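Local coordinates for protein coenzyme A transferase (Yersinia pestis, PDB 3QLI) that probably transfers coenzyme A between carboxylic acids, as an acetate CoA-transferase of the acetyl-CoA hydrolase/transferase family, at residues 96-101 with 119-124; 139-144 with 167-172; 412-417 with 434-439. All blocks are in the same frame, centred on the assembly; numbering follows the deposited sequence.

Contact 1 of 3, residues 96-101 with 119-124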
# COMPACT_ATOMS: atom_id res chain seq x y z
N PRO A 96 26.93 -5.61 3.60
CA PRO A 96 25.85 -4.63 3.63
C PRO A 96 24.52 -5.28 3.30
O PRO A 96 24.33 -5.78 2.19
CB PRO A 96 26.23 -3.64 2.52
CG PRO A 96 27.72 -3.86 2.33
CD PRO A 96 27.91 -5.32 2.54
N TYR A 97 23.63 -5.32 4.29
CA TYR A 97 22.26 -5.76 4.09
C TYR A 97 21.44 -4.48 4.12
O TYR A 97 20.74 -4.19 5.08
CB TYR A 97 21.85 -6.78 5.17
CG TYR A 97 22.26 -8.18 4.76
CD1 TYR A 97 21.31 -9.15 4.46
CD2 TYR A 97 23.60 -8.51 4.60
CE1 TYR A 97 21.68 -10.43 4.05
CE2 TYR A 97 23.99 -9.79 4.18
CZ TYR A 97 23.03 -10.73 3.90
OH TYR A 97 23.39 -12.00 3.49
N SER A 98 21.60 -3.71 3.06
CA SER A 98 21.07 -2.36 2.98
C SER A 98 19.57 -2.43 2.80
O SER A 98 19.07 -3.21 1.99
CB SER A 98 21.69 -1.64 1.79
OG SER A 98 23.06 -1.98 1.66
N MET A 99 18.85 -1.60 3.53
CA MET A 99 17.40 -1.58 3.44
C MET A 99 16.89 -0.37 2.65
O MET A 99 15.71 -0.30 2.32
CB MET A 99 16.80 -1.71 4.83
CG MET A 99 17.24 -3.05 5.45
SD MET A 99 16.74 -3.37 7.14
CE MET A 99 15.02 -3.84 6.92
N PHE A 100 17.79 0.58 2.38
CA PHE A 100 17.60 1.64 1.38
C PHE A 100 18.82 1.56 0.48
O PHE A 100 19.93 1.33 0.98
CB PHE A 100 17.67 3.04 2.00
CG PHE A 100 16.40 3.52 2.65
CD1 PHE A 100 15.19 2.87 2.46
CD2 PHE A 100 16.43 4.65 3.46
CE1 PHE A 100 14.03 3.35 3.07
CE2 PHE A 100 15.28 5.13 4.08
CZ PHE A 100 14.08 4.47 3.88
N VAL A 101 18.65 1.76 -0.82
CA VAL A 101 19.81 1.85 -1.70
C VAL A 101 20.07 3.32 -2.05
O VAL A 101 19.29 3.93 -2.79
CB VAL A 101 19.62 0.97 -2.98
CG1 VAL A 101 20.79 1.16 -3.97
CG2 VAL A 101 19.48 -0.50 -2.59
N LYS A 119 28.18 -9.58 -6.60
CA LYS A 119 27.08 -9.02 -5.82
C LYS A 119 27.74 -8.60 -4.51
O LYS A 119 28.34 -9.42 -3.82
CB LYS A 119 25.99 -10.06 -5.56
CG LYS A 119 24.75 -9.48 -4.90
CD LYS A 119 23.67 -10.53 -4.72
CE LYS A 119 22.33 -10.03 -5.19
NZ LYS A 119 21.85 -8.86 -4.40
N VAL A 120 27.65 -7.32 -4.18
CA VAL A 120 28.35 -6.80 -3.01
C VAL A 120 27.43 -6.05 -2.05
O VAL A 120 27.81 -5.75 -0.92
CB VAL A 120 29.53 -5.90 -3.43
CG1 VAL A 120 30.57 -6.73 -4.19
CG2 VAL A 120 29.04 -4.75 -4.29
N VAL A 121 26.21 -5.77 -2.51
CA VAL A 121 25.16 -5.23 -1.65
C VAL A 121 23.99 -6.19 -1.66
O VAL A 121 23.56 -6.66 -2.72
CB VAL A 121 24.69 -3.85 -2.14
CG1 VAL A 121 23.40 -3.42 -1.41
CG2 VAL A 121 25.81 -2.80 -2.00
N ASN A 122 23.49 -6.53 -0.48
CA ASN A 122 22.36 -7.44 -0.39
C ASN A 122 21.12 -6.73 0.09
O ASN A 122 20.82 -6.70 1.28
CB ASN A 122 22.69 -8.62 0.52
CG ASN A 122 22.18 -9.93 -0.05
OD1 ASN A 122 21.01 -10.05 -0.46
ND2 ASN A 122 23.06 -10.92 -0.12
N TYR A 123 20.40 -6.13 -0.85
CA TYR A 123 19.17 -5.43 -0.54
C TYR A 123 18.17 -6.32 0.20
O TYR A 123 17.91 -7.45 -0.22
CB TYR A 123 18.54 -4.90 -1.83
CG TYR A 123 17.19 -4.22 -1.65
CD1 TYR A 123 17.08 -3.02 -0.94
CD2 TYR A 123 16.05 -4.75 -2.22
CE1 TYR A 123 15.85 -2.40 -0.78
CE2 TYR A 123 14.81 -4.13 -2.07
CZ TYR A 123 14.72 -2.96 -1.36
OH TYR A 123 13.49 -2.35 -1.22
N VAL A 124 17.61 -5.80 1.29
CA VAL A 124 16.58 -6.50 2.06
C VAL A 124 15.27 -5.75 1.83
O VAL A 124 15.09 -4.64 2.34
CB VAL A 124 16.91 -6.49 3.56
CG1 VAL A 124 15.82 -7.22 4.37
CG2 VAL A 124 18.29 -7.09 3.81
O HOH W 1 13.93 -2.22 2.59

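Contact 2 of 3, residues 139-144 with 167-172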
# COMPACT_ATOMS: atom_id res chain seq x y z
N ILE A 139 14.32 -10.51 11.63
CA ILE A 139 15.76 -10.53 11.40
C ILE A 139 16.54 -10.79 12.68
O ILE A 139 17.33 -11.74 12.76
CB ILE A 139 16.22 -9.20 10.76
CG1 ILE A 139 15.60 -9.06 9.36
CG2 ILE A 139 17.75 -9.13 10.73
CD1 ILE A 139 15.67 -7.63 8.79
N GLY A 140 16.31 -9.96 13.68
CA GLY A 140 16.97 -10.12 14.96
C GLY A 140 18.29 -9.37 14.94
O GLY A 140 19.10 -9.55 14.03
N ILE A 141 18.51 -8.53 15.94
CA ILE A 141 19.73 -7.72 15.98
C ILE A 141 20.54 -8.05 17.23
O ILE A 141 20.04 -7.98 18.35
CB ILE A 141 19.40 -6.21 15.95
CG1 ILE A 141 18.68 -5.85 14.64
CG2 ILE A 141 20.68 -5.36 16.17
CD1 ILE A 141 19.47 -6.15 13.36
N ASP A 142 21.79 -8.45 17.03
CA ASP A 142 22.65 -8.79 18.16
C ASP A 142 23.31 -7.56 18.78
O ASP A 142 23.43 -7.45 20.00
CB ASP A 142 23.68 -9.83 17.71
CG ASP A 142 23.01 -11.07 17.14
OD1 ASP A 142 22.46 -11.84 17.95
OD2 ASP A 142 23.02 -11.27 15.90
N THR A 143 23.72 -6.62 17.93
CA THR A 143 24.36 -5.39 18.40
C THR A 143 23.77 -4.19 17.69
O THR A 143 23.62 -4.21 16.46
CB THR A 143 25.89 -5.38 18.13
OG1 THR A 143 26.50 -6.53 18.74
CG2 THR A 143 26.52 -4.12 18.71
N PHE A 144 23.42 -3.17 18.46
CA PHE A 144 22.96 -1.90 17.91
C PHE A 144 23.87 -0.77 18.38
O PHE A 144 24.23 -0.72 19.56
CB PHE A 144 21.51 -1.63 18.32
CG PHE A 144 20.89 -0.48 17.58
CD1 PHE A 144 20.64 -0.58 16.22
CD2 PHE A 144 20.57 0.70 18.24
CE1 PHE A 144 20.08 0.48 15.52
CE2 PHE A 144 20.01 1.78 17.53
CZ PHE A 144 19.77 1.67 16.18
N SER A 167 14.71 3.64 18.28
CA SER A 167 14.18 3.58 19.65
C SER A 167 13.71 2.18 20.06
O SER A 167 13.75 1.82 21.24
CB SER A 167 13.05 4.61 19.85
OG SER A 167 11.96 4.34 18.98
N ARG A 168 13.27 1.39 19.09
CA ARG A 168 12.94 -0.01 19.35
C ARG A 168 14.19 -0.91 19.44
O ARG A 168 14.34 -1.72 20.36
CB ARG A 168 12.01 -0.56 18.26
CG ARG A 168 11.82 -2.08 18.27
CD ARG A 168 11.06 -2.54 19.50
NE ARG A 168 10.87 -4.00 19.54
CZ ARG A 168 9.90 -4.65 18.91
NH1 ARG A 168 9.02 -4.00 18.16
NH2 ARG A 168 9.82 -5.98 19.01
N ILE A 169 15.08 -0.77 18.46
CA ILE A 169 16.19 -1.71 18.36
C ILE A 169 17.22 -1.46 19.46
O ILE A 169 17.92 -2.39 19.86
CB ILE A 169 16.86 -1.67 16.98
CG1 ILE A 169 15.82 -1.95 15.89
CG2 ILE A 169 18.00 -2.71 16.91
CD1 ILE A 169 14.97 -3.21 16.16
N ALA A 170 17.31 -0.22 19.95
CA ALA A 170 18.19 0.10 21.08
C ALA A 170 17.81 -0.75 22.29
O ALA A 170 18.67 -1.13 23.10
CB ALA A 170 18.13 1.59 21.43
N ARG A 171 16.52 -1.05 22.39
CA ARG A 171 15.99 -1.84 23.48
C ARG A 171 15.92 -3.33 23.14
O ARG A 171 16.19 -4.17 24.00
CB ARG A 171 14.60 -1.32 23.90
CG ARG A 171 14.67 0.13 24.42
CD ARG A 171 13.33 0.80 24.47
NE ARG A 171 13.38 2.01 25.30
CZ ARG A 171 13.78 3.21 24.89
NH1 ARG A 171 14.17 3.41 23.62
NH2 ARG A 171 13.78 4.23 25.75
N SER A 172 15.61 -3.66 21.90
CA SER A 172 15.50 -5.08 21.53
C SER A 172 16.85 -5.75 21.19
O SER A 172 16.97 -6.94 21.35
CB SER A 172 14.50 -5.29 20.39
OG SER A 172 13.18 -4.99 20.84

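Contact 3 of 3, residues 412-417 with 434-439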
# COMPACT_ATOMS: atom_id res chain seq x y z
N ILE A 412 -0.38 15.37 -8.81
CA ILE A 412 0.97 15.49 -9.33
C ILE A 412 1.19 16.94 -9.75
O ILE A 412 0.23 17.63 -10.09
CB ILE A 412 1.22 14.57 -10.52
CG1 ILE A 412 0.17 14.79 -11.61
CG2 ILE A 412 1.27 13.10 -10.05
CD1 ILE A 412 0.50 14.08 -12.94
N VAL A 413 2.44 17.39 -9.69
CA VAL A 413 2.77 18.78 -9.99
C VAL A 413 4.07 18.86 -10.76
O VAL A 413 5.04 18.18 -10.41
CB VAL A 413 2.93 19.61 -8.71
CG1 VAL A 413 3.56 21.00 -9.03
CG2 VAL A 413 1.58 19.75 -7.99
N THR A 414 4.09 19.68 -11.81
CA THR A 414 5.34 20.07 -12.48
C THR A 414 5.31 21.60 -12.57
O THR A 414 4.38 22.24 -12.06
CB THR A 414 5.47 19.48 -13.91
OG1 THR A 414 4.54 20.13 -14.79
CG2 THR A 414 5.24 17.96 -13.95
N GLU A 415 6.30 22.20 -13.21
CA GLU A 415 6.31 23.65 -13.38
C GLU A 415 5.14 24.14 -14.24
O GLU A 415 4.83 25.34 -14.27
CB GLU A 415 7.67 24.14 -13.93
CG GLU A 415 7.96 23.80 -15.39
CD GLU A 415 8.69 22.47 -15.58
OE1 GLU A 415 8.57 21.57 -14.72
OE2 GLU A 415 9.40 22.32 -16.60
N PHE A 416 4.45 23.22 -14.91
CA PHE A 416 3.29 23.60 -15.74
C PHE A 416 1.90 23.42 -15.10
O PHE A 416 0.88 23.67 -15.73
CB PHE A 416 3.35 22.89 -17.09
CG PHE A 416 4.59 23.22 -17.87
CD1 PHE A 416 4.80 24.50 -18.36
CD2 PHE A 416 5.57 22.26 -18.07
CE1 PHE A 416 5.96 24.81 -19.07
CE2 PHE A 416 6.73 22.57 -18.78
CZ PHE A 416 6.93 23.84 -19.27
N GLY A 417 1.86 23.02 -13.83
CA GLY A 417 0.58 23.01 -13.13
C GLY A 417 0.39 21.76 -12.31
O GLY A 417 1.36 21.09 -11.98
N ILE A 434 -0.24 14.65 -19.89
CA ILE A 434 0.53 15.20 -21.00
C ILE A 434 0.63 16.72 -20.91
O ILE A 434 1.65 17.31 -21.27
CB ILE A 434 -0.08 14.76 -22.36
CG1 ILE A 434 0.25 13.28 -22.62
CG2 ILE A 434 0.46 15.61 -23.49
CD1 ILE A 434 -0.58 12.64 -23.74
N GLU A 435 -0.42 17.36 -20.41
CA GLU A 435 -0.40 18.82 -20.31
C GLU A 435 0.55 19.33 -19.23
O GLU A 435 0.83 20.54 -19.16
CB GLU A 435 -1.81 19.40 -20.17
CG GLU A 435 -2.70 19.14 -21.39
CD GLU A 435 -2.00 19.46 -22.72
OE1 GLU A 435 -1.70 20.64 -22.94
OE2 GLU A 435 -1.72 18.53 -23.53
N LEU A 436 1.07 18.43 -18.38
CA LEU A 436 2.09 18.82 -17.40
C LEU A 436 3.50 18.59 -17.93
O LEU A 436 4.48 18.97 -17.30
CB LEU A 436 1.94 18.03 -16.09
CG LEU A 436 0.67 18.28 -15.27
CD1 LEU A 436 0.81 17.66 -13.88
CD2 LEU A 436 0.36 19.76 -15.15
N ALA A 437 3.61 17.92 -19.08
CA ALA A 437 4.92 17.68 -19.69
C ALA A 437 5.41 18.96 -20.37
O ALA A 437 4.61 19.85 -20.67
CB ALA A 437 4.83 16.54 -20.71
N HIS A 438 6.71 19.06 -20.61
CA HIS A 438 7.23 20.20 -21.37
C HIS A 438 6.62 20.21 -22.78
O HIS A 438 6.44 19.16 -23.41
CB HIS A 438 8.76 20.18 -21.44
CG HIS A 438 9.36 21.45 -21.97
ND1 HIS A 438 9.37 21.77 -23.31
CD2 HIS A 438 9.92 22.51 -21.33
CE1 HIS A 438 9.93 22.95 -23.48
NE2 HIS A 438 10.26 23.43 -22.29
N PRO A 439 6.28 21.40 -23.28
CA PRO A 439 5.73 21.45 -24.65
C PRO A 439 6.53 20.64 -25.69
O PRO A 439 5.92 20.02 -26.57
CB PRO A 439 5.74 22.94 -24.97
CG PRO A 439 5.49 23.59 -23.62
CD PRO A 439 6.25 22.72 -22.62
O HOH W 2 -0.17 22.87 -18.03

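Contact 1 of 3, residues 96-101 with 119-124
Ser-98 O is gripped by two neighbouring residues of 119-124. The N-H of Val-124 reaches Ser-98 O at 3.1 Å, and Tyr-123 CA makes a CA-H...O contact with the same oxygen at 3.4 Å. Two residues back Asn-122 N bonds to Pro-96 O at 2.9 Å, and in the reverse direction the CA-H of Tyr-97 points to Asn-122 O. Residues 96 to 99 thus pair in order with 121 to 124, a parallel alignment in which backbone bonds alternate with CA-H contacts. Beyond the last of these bonds a water carries the pairing on, donating to both Met-99 O and Val-124 O. Two of the side-chain pairs keep this register, Tyr-97 with Asn-122 and Met-99 with Val-124. Asn-122 lies alongside Tyr-97, its amide plane only 18° from the ring, and its CB sits 3.9 Å above the ring centre as a CH-pi contact. Val-124 CG2 meets the edge of the Tyr-97 ring at CD1 (3.7 Å), and Val-124 CB packs on Met-99 CG. Tyr-123, whose CG is anti to the backbone N (chi1 176°), lays CD1 against Val-101 CG2, and its hydroxyl bonds to Ser-360. Strand 94-98 is outermost in the parallel sheet within this chain, beside 70-74; 119-124 runs along its other edge after helix 103-114, which covers Val-101 and Val-121 and carries the CoA-binding Arg-106.

Contact 2 of 3, residues 139-144 with 167-172
Phe-144 and Ile-141 meet Ile-169 and Ala-170 in a buried helix-on-sheet contact carried by apolar side chains, where helix 166-172 lies against the start of strand 143-148 and the loop that leads into it, in the N-terminal domain. Ile-169 does most of the touching. Its CB rides over one face of the Phe-144 ring in a CH-pi contact, offset toward the rim, 4.1 Å from the centroid. The CG2 branch of Ile-169, anti to the backbone N, lies 3.5 Å from Phe-144 CD1. Ile-169 CG2 also touches Ile-141 CG2 at 3.8 Å, so one methyl serves both side chains. On the other half of the ring, Phe-144 CD2 lies against Ala-170, 3.8 Å from its CA. The pairing illustrates the beta-alpha-beta crossover of a Rossmann-like sheet: the chain leaves strand 143-148, passes through helix 166-172 and returns in the adjacent parallel strand 175-180, whose Phe-176 touches Ala-170. Ile-169 reaches Leu-135 and Ala-136 of helix 131-139 as well, joining two helices over the sheet. Away from the apolar face, Arg-168 NE donates to Ser-172 OG at 2.8 Å, close to the guanidinium plane, while its NH2 forms a salt bridge with Glu-137 of helix 131-139.

Contact 3 of 3, residues 412-417 with 434-439
Thr-414 holds OG1 between its backbone N and carbonyl carbon (chi1 71°), a position from which the hydroxyl can serve both segments. Thr-414 OG1 donates to Leu-436 O at 2.8 Å, in the carbonyl plane and on a lone pair, and accepts the N-H of Phe-416 at 3.1 Å, which makes an ST turn within the type I beta turn 414-417. Phe-416 has CG anti to the carbonyl carbon (chi1 -59°), and its ring reaches alongside residues 436 to 439 with its CD2, CE2 and CZ atoms. Leu-436 O lies at the ring edge, 3.6 Å from Phe-416 CD2; farther out, CZ meets Pro-439 CD tip to tip. The Phe-416 ring forms an offset edge-to-face pair with His-438, the planes 78° apart and the Phe-416 edge toward the imidazole face. Leu-436 spreads its methyls over the other segment: CD1 packs on Ile-412 CD1 at 3.7 Å, and CD2 approaches Gly-417 C at 3.5 Å. A water donates to Phe-416 O and Glu-435 O, adding a polar bridge. The turn links antiparallel strands 411-414 and 417-420 at the margin of the C-terminal sheet, with helix 220-230 against Val-413, while 434-439 joins helix 426-434 to helix 439-451, where His-438 is the N-cap and its ND1 accepts from Asp-440 N.

In the fold
Contacts 1 and 2 are both buried and both reach the one parallel sheet of the N-terminal domain; they touch through Met-99 and Ile-139, and helix 131-139 packs on both. Contact 3 is only partly buried and lies in the C-terminal domain, about 35 Å between centres from contact 1 and 45 Å from contact 2. Chemistry follows position. Along a sheet edge, contact 1 combines backbone bonds with side-chain packing, and Asn-122 also makes weak bonds to the second subunit. Between sheet and helix, contact 2 rests on apolar side chains and an aromatic ring. Between a hairpin turn and an interhelical loop, contact 3 mixes a hydroxyl bond, water and aromatic packing.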